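Local coordinates for protein tannase (Lactobacillus plantarum, PDB 3WA7) that hydrolyses the galloyl ester bonds of hydrolysable tannins, acting as a tannase (tannin acylhydrolase) built on the alpha/beta-hydrolase fold, at residues A[31-35]-A[36-40]; A[134-137]-A[138-142]; A[393-396]-A[397-400]. All coordinates share one frame; numbering follows the deposited sequence.

Contact 1 (A[31-35]-A[36-40]); sequences NIQYV and QHPVA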
loop_
_atom_site.group_PDB
_atom_site.type_symbol
_atom_site.label_atom_id
_atom_site.label_comp_id
_atom_site.label_asym_id
_atom_site.label_seq_id
_atom_site.Cartn_x
_atom_site.Cartn_y
_atom_site.Cartn_z
ATOM N N ASN A 31 20.681 9.499 6.426
ATOM C CA ASN A 31 21.393 9.157 5.204
ATOM C C ASN A 31 22.360 7.999 5.358
ATOM O O ASN A 31 23.524 8.076 4.955
ATOM C CB ASN A 31 22.112 10.397 4.673
ATOM C CG ASN A 31 21.144 11.502 4.293
ATOM O OD1 ASN A 31 20.197 11.275 3.540
ATOM N ND2 ASN A 31 21.373 12.700 4.814
ATOM N N ILE A 32 21.850 6.917 5.930
ATOM C CA ILE A 32 22.624 5.712 6.148
ATOM C C ILE A 32 22.463 4.782 4.946
ATOM O O ILE A 32 21.358 4.350 4.630
ATOM C CB ILE A 32 22.137 4.968 7.414
ATOM C CG1 ILE A 32 22.347 5.852 8.647
ATOM C CG2 ILE A 32 22.875 3.644 7.557
ATOM C CD1 ILE A 32 21.711 5.301 9.908
ATOM N N GLN A 33 23.569 4.492 4.272
ATOM C CA GLN A 33 23.547 3.589 3.128
ATOM C C GLN A 33 23.216 2.215 3.709
ATOM O O GLN A 33 23.937 1.726 4.579
ATOM C CB GLN A 33 24.929 3.586 2.473
ATOM C CG GLN A 33 25.079 2.689 1.266
ATOM C CD GLN A 33 26.463 2.800 0.657
ATOM O OE1 GLN A 33 26.907 3.893 0.296
ATOM N NE2 GLN A 33 27.154 1.673 0.540
ATOM N N TYR A 34 22.138 1.585 3.246
ATOM C CA TYR A 34 21.768 0.289 3.804
ATOM C C TYR A 34 22.174 -0.952 3.007
ATOM O O TYR A 34 21.851 -2.074 3.398
ATOM C CB TYR A 34 20.269 0.263 4.150
ATOM C CG TYR A 34 19.323 0.548 3.008
ATOM C CD1 TYR A 34 19.039 -0.424 2.052
ATOM C CD2 TYR A 34 18.691 1.788 2.898
ATOM C CE1 TYR A 34 18.143 -0.172 1.011
ATOM C CE2 TYR A 34 17.796 2.051 1.864
ATOM C CZ TYR A 34 17.525 1.068 0.925
ATOM O OH TYR A 34 16.638 1.320 -0.099
ATOM N N VAL A 35 22.874 -0.743 1.894
ATOM C CA VAL A 35 23.397 -1.850 1.089
ATOM C C VAL A 35 24.840 -1.486 0.748
ATOM O O VAL A 35 25.192 -0.305 0.702
ATOM C CB VAL A 35 22.609 -2.085 -0.236
ATOM C CG1 VAL A 35 21.192 -2.548 0.076
ATOM C CG2 VAL A 35 22.601 -0.829 -1.082
ATOM N N GLN A 36 25.676 -2.496 0.522
ATOM C CA GLN A 36 27.082 -2.264 0.204
ATOM C C GLN A 36 27.308 -1.716 -1.199
ATOM O O GLN A 36 28.239 -0.939 -1.430
ATOM C CB GLN A 36 27.882 -3.557 0.358
ATOM C CG GLN A 36 27.920 -4.107 1.768
ATOM C CD GLN A 36 28.786 -5.344 1.875
ATOM O OE1 GLN A 36 29.979 -5.309 1.571
ATOM N NE2 GLN A 36 28.188 -6.448 2.306
ATOM N N HIS A 37 26.460 -2.118 -2.142
ATOM C CA HIS A 37 26.607 -1.667 -3.517
ATOM C C HIS A 37 25.342 -1.016 -4.067
ATOM O O HIS A 37 24.661 -1.579 -4.927
ATOM C CB HIS A 37 27.016 -2.849 -4.400
ATOM C CG HIS A 37 28.123 -3.674 -3.821
ATOM N ND1 HIS A 37 27.940 -4.972 -3.392
ATOM C CD2 HIS A 37 29.418 -3.373 -3.563
ATOM C CE1 HIS A 37 29.074 -5.433 -2.894
ATOM N NE2 HIS A 37 29.986 -4.482 -2.986
ATOM N N PRO A 38 25.011 0.190 -3.575
ATOM C CA PRO A 38 23.819 0.905 -4.035
ATOM C C PRO A 38 23.961 1.366 -5.483
ATOM O O PRO A 38 25.068 1.636 -5.948
ATOM C CB PRO A 38 23.727 2.077 -3.062
ATOM C CG PRO A 38 25.172 2.364 -2.763
ATOM C CD PRO A 38 25.733 0.972 -2.555
ATOM N N VAL A 39 22.840 1.456 -6.189
ATOM C CA VAL A 39 22.850 1.892 -7.581
ATOM C C VAL A 39 22.168 3.246 -7.746
ATOM O O VAL A 39 22.189 3.835 -8.827
ATOM C CB VAL A 39 22.143 0.863 -8.491
ATOM C CG1 VAL A 39 22.916 -0.446 -8.486
ATOM C CG2 VAL A 39 20.712 0.635 -8.011
ATOM N N ALA A 40 21.564 3.739 -6.669
ATOM C CA ALA A 40 20.874 5.021 -6.696
ATOM C C ALA A 40 21.027 5.743 -5.362
ATOM O O ALA A 40 21.047 5.116 -4.308
ATOM C CB ALA A 40 19.398 4.812 -7.014
#
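The side-chain amide of Gln33 is roofed on one face by the ring of Pro38: CG of Pro38 stands 3.7 Å from CD of Gln33, almost straight above it, while CD of Pro38 lies 3.5 Å from NE2 of Gln33. A second flat group, the imidazole of His37, carries CB of Gln36 over the centre of one face. They lie where the chain passes from strand 22-33 into the loop that leads to its antiparallel neighbour 44-50, a beta-hairpin connection at the N-terminal side of the alpha/beta-hydrolase sheet.

Gln33 reaches the turn because its chain is fully stretched, with CG opposite the backbone N (chi1 180°), and the extended side chain crosses Pro38 at about a right angle. NE2 then donates to O of Val35 at 2.8 Å, tilted 19° out of the amide plane toward the proline side. This bond fixes the rotation of the amide and keeps its flat face presented to the CH2 groups. Glutamine suits the place because an aliphatic stem is needed to span the turn and an N-H to finish it. Proline suits the other side: its rigid, apolar ring fills the bend and its nitrogen offers no hydrogen that would need a partner.

Val35 serves two neighbours with its two branches. CG1 packs on Ala138 of helix 131-145, burying this side of the turn, whereas CG2 points into the bend. Backbone hydrogen bonds of Gln36 with Gly189 and of His37 with Leu188 tie the turn, and further on Gln43 OE1 accepts from N of both Val39 and Ala40. Inside the turn, CG2 of Val35 rests 3.7 Å from CB of Pro38.

Contact 2 (A[134-137]-A[138-142]); sequences VDMK and AAIRY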
loop_
_atom_site.group_PDB
_atom_site.type_symbol
_atom_site.label_atom_id
_atom_site.label_comp_id
_atom_site.label_asym_id
_atom_site.label_seq_id
_atom_site.Cartn_x
_atom_site.Cartn_y
_atom_site.Cartn_z
ATOM N N VAL A 134 12.643 -4.956 -3.329
ATOM C CA VAL A 134 14.004 -5.382 -3.027
ATOM C C VAL A 134 14.589 -4.366 -2.043
ATOM O O VAL A 134 15.245 -4.741 -1.066
ATOM C CB VAL A 134 14.878 -5.444 -4.305
ATOM C CG1 VAL A 134 16.354 -5.575 -3.935
ATOM C CG2 VAL A 134 14.463 -6.640 -5.149
ATOM N N ASP A 135 14.334 -3.082 -2.287
ATOM C CA ASP A 135 14.842 -2.038 -1.395
ATOM C C ASP A 135 14.193 -2.105 -0.017
ATOM O O ASP A 135 14.865 -1.925 0.995
ATOM C CB ASP A 135 14.621 -0.643 -1.986
ATOM C CG ASP A 135 15.647 -0.287 -3.047
ATOM O OD1 ASP A 135 16.664 -1.005 -3.170
ATOM O OD2 ASP A 135 15.441 0.721 -3.752
HETATM N N MSE A 136 12.888 -2.356 0.027
HETATM C CA MSE A 136 12.200 -2.450 1.311
HETATM C C MSE A 136 12.802 -3.605 2.112
HETATM O O MSE A 136 13.037 -3.486 3.316
HETATM C CB MSE A 136 10.701 -2.684 1.099
HETATM C CG MSE A 136 9.867 -2.560 2.369
HETATM SE SE MSE A 136 9.851 -0.757 3.089
HETATM C CE MSE A 136 11.060 -1.003 4.583
ATOM N N LYS A 137 13.071 -4.716 1.436
ATOM C CA LYS A 137 13.648 -5.882 2.097
ATOM C C LYS A 137 15.080 -5.617 2.548
ATOM O O LYS A 137 15.487 -6.055 3.627
ATOM C CB LYS A 137 13.608 -7.098 1.164
ATOM C CG LYS A 137 12.226 -7.733 1.026
ATOM C CD LYS A 137 12.180 -8.742 -0.124
ATOM C CE LYS A 137 10.850 -9.494 -0.151
ATOM N NZ LYS A 137 10.698 -10.376 1.040
ATOM N N ALA A 138 15.849 -4.911 1.723
ATOM C CA ALA A 138 17.230 -4.596 2.077
ATOM C C ALA A 138 17.240 -3.736 3.336
ATOM O O ALA A 138 18.076 -3.926 4.220
ATOM C CB ALA A 138 17.920 -3.856 0.936
ATOM N N ALA A 139 16.309 -2.789 3.412
ATOM C CA ALA A 139 16.220 -1.912 4.576
ATOM C C ALA A 139 15.854 -2.726 5.813
ATOM O O ALA A 139 16.397 -2.506 6.893
ATOM C CB ALA A 139 15.185 -0.820 4.336
ATOM N N ILE A 140 14.924 -3.664 5.656
ATOM C CA ILE A 140 14.527 -4.515 6.768
ATOM C C ILE A 140 15.719 -5.366 7.213
ATOM O O ILE A 140 15.965 -5.519 8.409
ATOM C CB ILE A 140 13.356 -5.436 6.375
ATOM C CG1 ILE A 140 12.124 -4.579 6.080
ATOM C CG2 ILE A 140 13.076 -6.447 7.495
ATOM C CD1 ILE A 140 10.964 -5.350 5.448
ATOM N N ARG A 141 16.466 -5.916 6.259
ATOM C CA ARG A 141 17.628 -6.728 6.617
ATOM C C ARG A 141 18.660 -5.893 7.368
ATOM O O ARG A 141 19.289 -6.379 8.306
ATOM C CB ARG A 141 18.264 -7.356 5.372
ATOM C CG ARG A 141 17.339 -8.339 4.691
ATOM C CD ARG A 141 18.039 -9.186 3.646
ATOM N NE ARG A 141 17.125 -10.222 3.181
ATOM C CZ ARG A 141 17.484 -11.295 2.487
ATOM N NH1 ARG A 141 18.755 -11.491 2.161
ATOM N NH2 ARG A 141 16.563 -12.180 2.130
ATOM N N TYR A 142 18.828 -4.638 6.961
ATOM C CA TYR A 142 19.778 -3.752 7.630
ATOM C C TYR A 142 19.375 -3.601 9.095
ATOM O O TYR A 142 20.207 -3.702 9.995
ATOM C CB TYR A 142 19.793 -2.367 6.975
ATOM C CG TYR A 142 20.734 -1.401 7.663
ATOM C CD1 TYR A 142 22.090 -1.362 7.331
ATOM C CD2 TYR A 142 20.282 -0.576 8.695
ATOM C CE1 TYR A 142 22.974 -0.528 8.016
ATOM C CE2 TYR A 142 21.157 0.258 9.386
ATOM C CZ TYR A 142 22.499 0.275 9.044
ATOM O OH TYR A 142 23.365 1.079 9.743
#
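Met136, present as selenomethionine introduced as a label, bends its CE forward along the helix to lie 4.0 Å from CG1 of Ile140 and 4.1 Å from CB of Ala139. The trans chi1 of -170° sends CG away from the backbone N, and bends at chi2 and chi3 then carry CE toward the next turn. A flexible, apolar chain can make this fold, and the short Ala139 side chain lets CE rest against its CB. Beneath the side chains run the i to i-4 backbone bonds: Ile140 N donates to Met136 O at 3.0 Å and Arg141 N to Lys137 O at 2.8 Å.

Further out, Met136, Ala139 and Ile140 together press on Met71 of strand 69-72, and Met136 and Ile140 also meet Ala172 of helix 164-174. The polar residues look elsewhere. Lys137 and Arg141, one turn apart, both reach salt bridges with Asp195; Arg141 has a second in Glu182, and Lys137 NZ also donates to Ser175 O. Asp135 is held by Arg114 and Gln43. Apolar residues on the sheet side and anchored charges elsewhere suit helix 131-145 as the crossover helix of a beta-alpha-beta unit, joining strands 107-111 and 157-160 across strand 69-72, as in alpha/beta hydrolases.

Contact 3 (A[393-396]-A[397-400]); sequences AINP and LSYL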
loop_
_atom_site.group_PDB
_atom_site.type_symbol
_atom_site.label_atom_id
_atom_site.label_comp_id
_atom_site.label_asym_id
_atom_site.label_seq_id
_atom_site.Cartn_x
_atom_site.Cartn_y
_atom_site.Cartn_z
ATOM N N ALA A 393 5.461 -12.648 -8.240
ATOM C CA ALA A 393 6.356 -12.329 -7.136
ATOM C C ALA A 393 6.023 -11.031 -6.403
ATOM O O ALA A 393 6.265 -10.922 -5.198
ATOM C CB ALA A 393 7.800 -12.280 -7.641
ATOM N N ILE A 394 5.474 -10.046 -7.108
ATOM C CA ILE A 394 5.154 -8.786 -6.442
ATOM C C ILE A 394 3.687 -8.647 -6.046
ATOM O O ILE A 394 3.240 -7.565 -5.666
ATOM C CB ILE A 394 5.567 -7.553 -7.286
ATOM C CG1 ILE A 394 4.730 -7.464 -8.561
ATOM C CG2 ILE A 394 7.054 -7.621 -7.606
ATOM C CD1 ILE A 394 4.894 -6.132 -9.275
ATOM N N ASN A 395 2.946 -9.747 -6.130
ATOM C CA ASN A 395 1.538 -9.751 -5.743
ATOM C C ASN A 395 1.480 -10.384 -4.349
ATOM O O ASN A 395 1.801 -11.560 -4.183
ATOM C CB ASN A 395 0.713 -10.588 -6.728
ATOM C CG ASN A 395 -0.785 -10.498 -6.464
ATOM O OD1 ASN A 395 -1.216 -10.135 -5.369
ATOM N ND2 ASN A 395 -1.588 -10.846 -7.468
ATOM N N PRO A 396 1.085 -9.609 -3.327
ATOM C CA PRO A 396 1.009 -10.151 -1.967
ATOM C C PRO A 396 0.199 -11.447 -1.870
ATOM O O PRO A 396 0.541 -12.345 -1.106
ATOM C CB PRO A 396 0.366 -9.011 -1.178
ATOM C CG PRO A 396 0.858 -7.792 -1.894
ATOM C CD PRO A 396 0.697 -8.187 -3.348
ATOM N N LEU A 397 -0.870 -11.538 -2.655
ATOM C CA LEU A 397 -1.737 -12.712 -2.637
ATOM C C LEU A 397 -1.037 -14.030 -2.967
ATOM O O LEU A 397 -1.413 -15.081 -2.448
ATOM C CB LEU A 397 -2.906 -12.512 -3.606
ATOM C CG LEU A 397 -3.792 -11.277 -3.422
ATOM C CD1 LEU A 397 -4.954 -11.357 -4.406
ATOM C CD2 LEU A 397 -4.316 -11.198 -1.994
ATOM N N SER A 398 -0.030 -13.971 -3.834
ATOM C CA SER A 398 0.706 -15.162 -4.247
ATOM C C SER A 398 1.257 -15.967 -3.075
ATOM O O SER A 398 1.303 -17.194 -3.121
ATOM C CB SER A 398 1.869 -14.765 -5.164
ATOM O OG SER A 398 1.396 -14.152 -6.347
ATOM N N TYR A 399 1.669 -15.271 -2.024
ATOM C CA TYR A 399 2.252 -15.925 -0.859
ATOM C C TYR A 399 1.234 -16.540 0.092
ATOM O O TYR A 399 1.599 -17.282 1.003
ATOM C CB TYR A 399 3.147 -14.934 -0.117
ATOM C CG TYR A 399 4.210 -14.355 -1.015
ATOM C CD1 TYR A 399 3.954 -13.222 -1.791
ATOM C CD2 TYR A 399 5.442 -14.988 -1.160
ATOM C CE1 TYR A 399 4.898 -12.741 -2.691
ATOM C CE2 TYR A 399 6.391 -14.514 -2.057
ATOM C CZ TYR A 399 6.115 -13.395 -2.819
ATOM O OH TYR A 399 7.051 -12.929 -3.710
ATOM N N LEU A 400 -0.043 -16.243 -0.124
ATOM C CA LEU A 400 -1.096 -16.787 0.725
ATOM C C LEU A 400 -1.671 -18.060 0.107
ATOM O O LEU A 400 -2.290 -18.869 0.798
ATOM C CB LEU A 400 -2.210 -15.751 0.919
ATOM C CG LEU A 400 -1.773 -14.368 1.414
ATOM C CD1 LEU A 400 -2.992 -13.460 1.547
ATOM C CD2 LEU A 400 -1.054 -14.495 2.751
#
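From Ala393, the last residue of helix 388-393, the backbone leaves helical angles at Ile394, runs extended through Asn395 (phi/psi -101°/115°) and turns helical again at Pro396. The new turns close at i to i-3 spacing: Ser398 N donates to Asn395 O at 3.0 Å and Tyr399 N to Pro396 O at 3.3 Å, both donors standing well above the carbonyl planes.

At the start of this bend Asn395 OD1 accepts from Leu397 N at 3.1 Å, closing an Asx turn that caps helix 398-401. Asparagine suits the post because its short arm brings a carbonyl to an N-H that lacks a backbone partner in the first turn, and Pro396, already held near helical phi, costs no hydrogen bond there. The other end of the amide, ND2, is steadied by Glu210 and Asn208.

Tyr399 swings its ring back toward the preceding helix, its chi1 of -56° setting CG beside the backbone N, and its OH donates 2.6 Å to Ala393 O, in the carbonyl plane and on a lone pair. A tyrosine is long enough to bridge the bend and satisfy this buried helix-end carbonyl. Pro396 O also lies at the ring edge, 3.6 Å from CD1 of Tyr399. Ser398 OG bonds Gln392 O, and Leu397 packs on Ile429 and Leu430 of helix 425-436.

Contacts 1 and 2 touch directly, with centres about 10 Å apart: CE1 of Tyr34 lies 3.7 Å from CB of Ala138, and OH of Tyr34 comes 3.4 Å from CB of Asp135, so the hairpin loop rests on the crossover helix. Contact 3 stands apart, about 17 Å from contact 2 between centres and about 6 Å at the nearest atoms; from contact 1 the centres are about 26 Å apart. Helix 164-174 bridges the gap, meeting Met136 and Ile140 from one contact and Pro396 and Tyr399 from the other. That helix follows the probable nucleophile elbow at Ser163, so contacts 2 and 3 pack against the helix behind the likely catalytic serine.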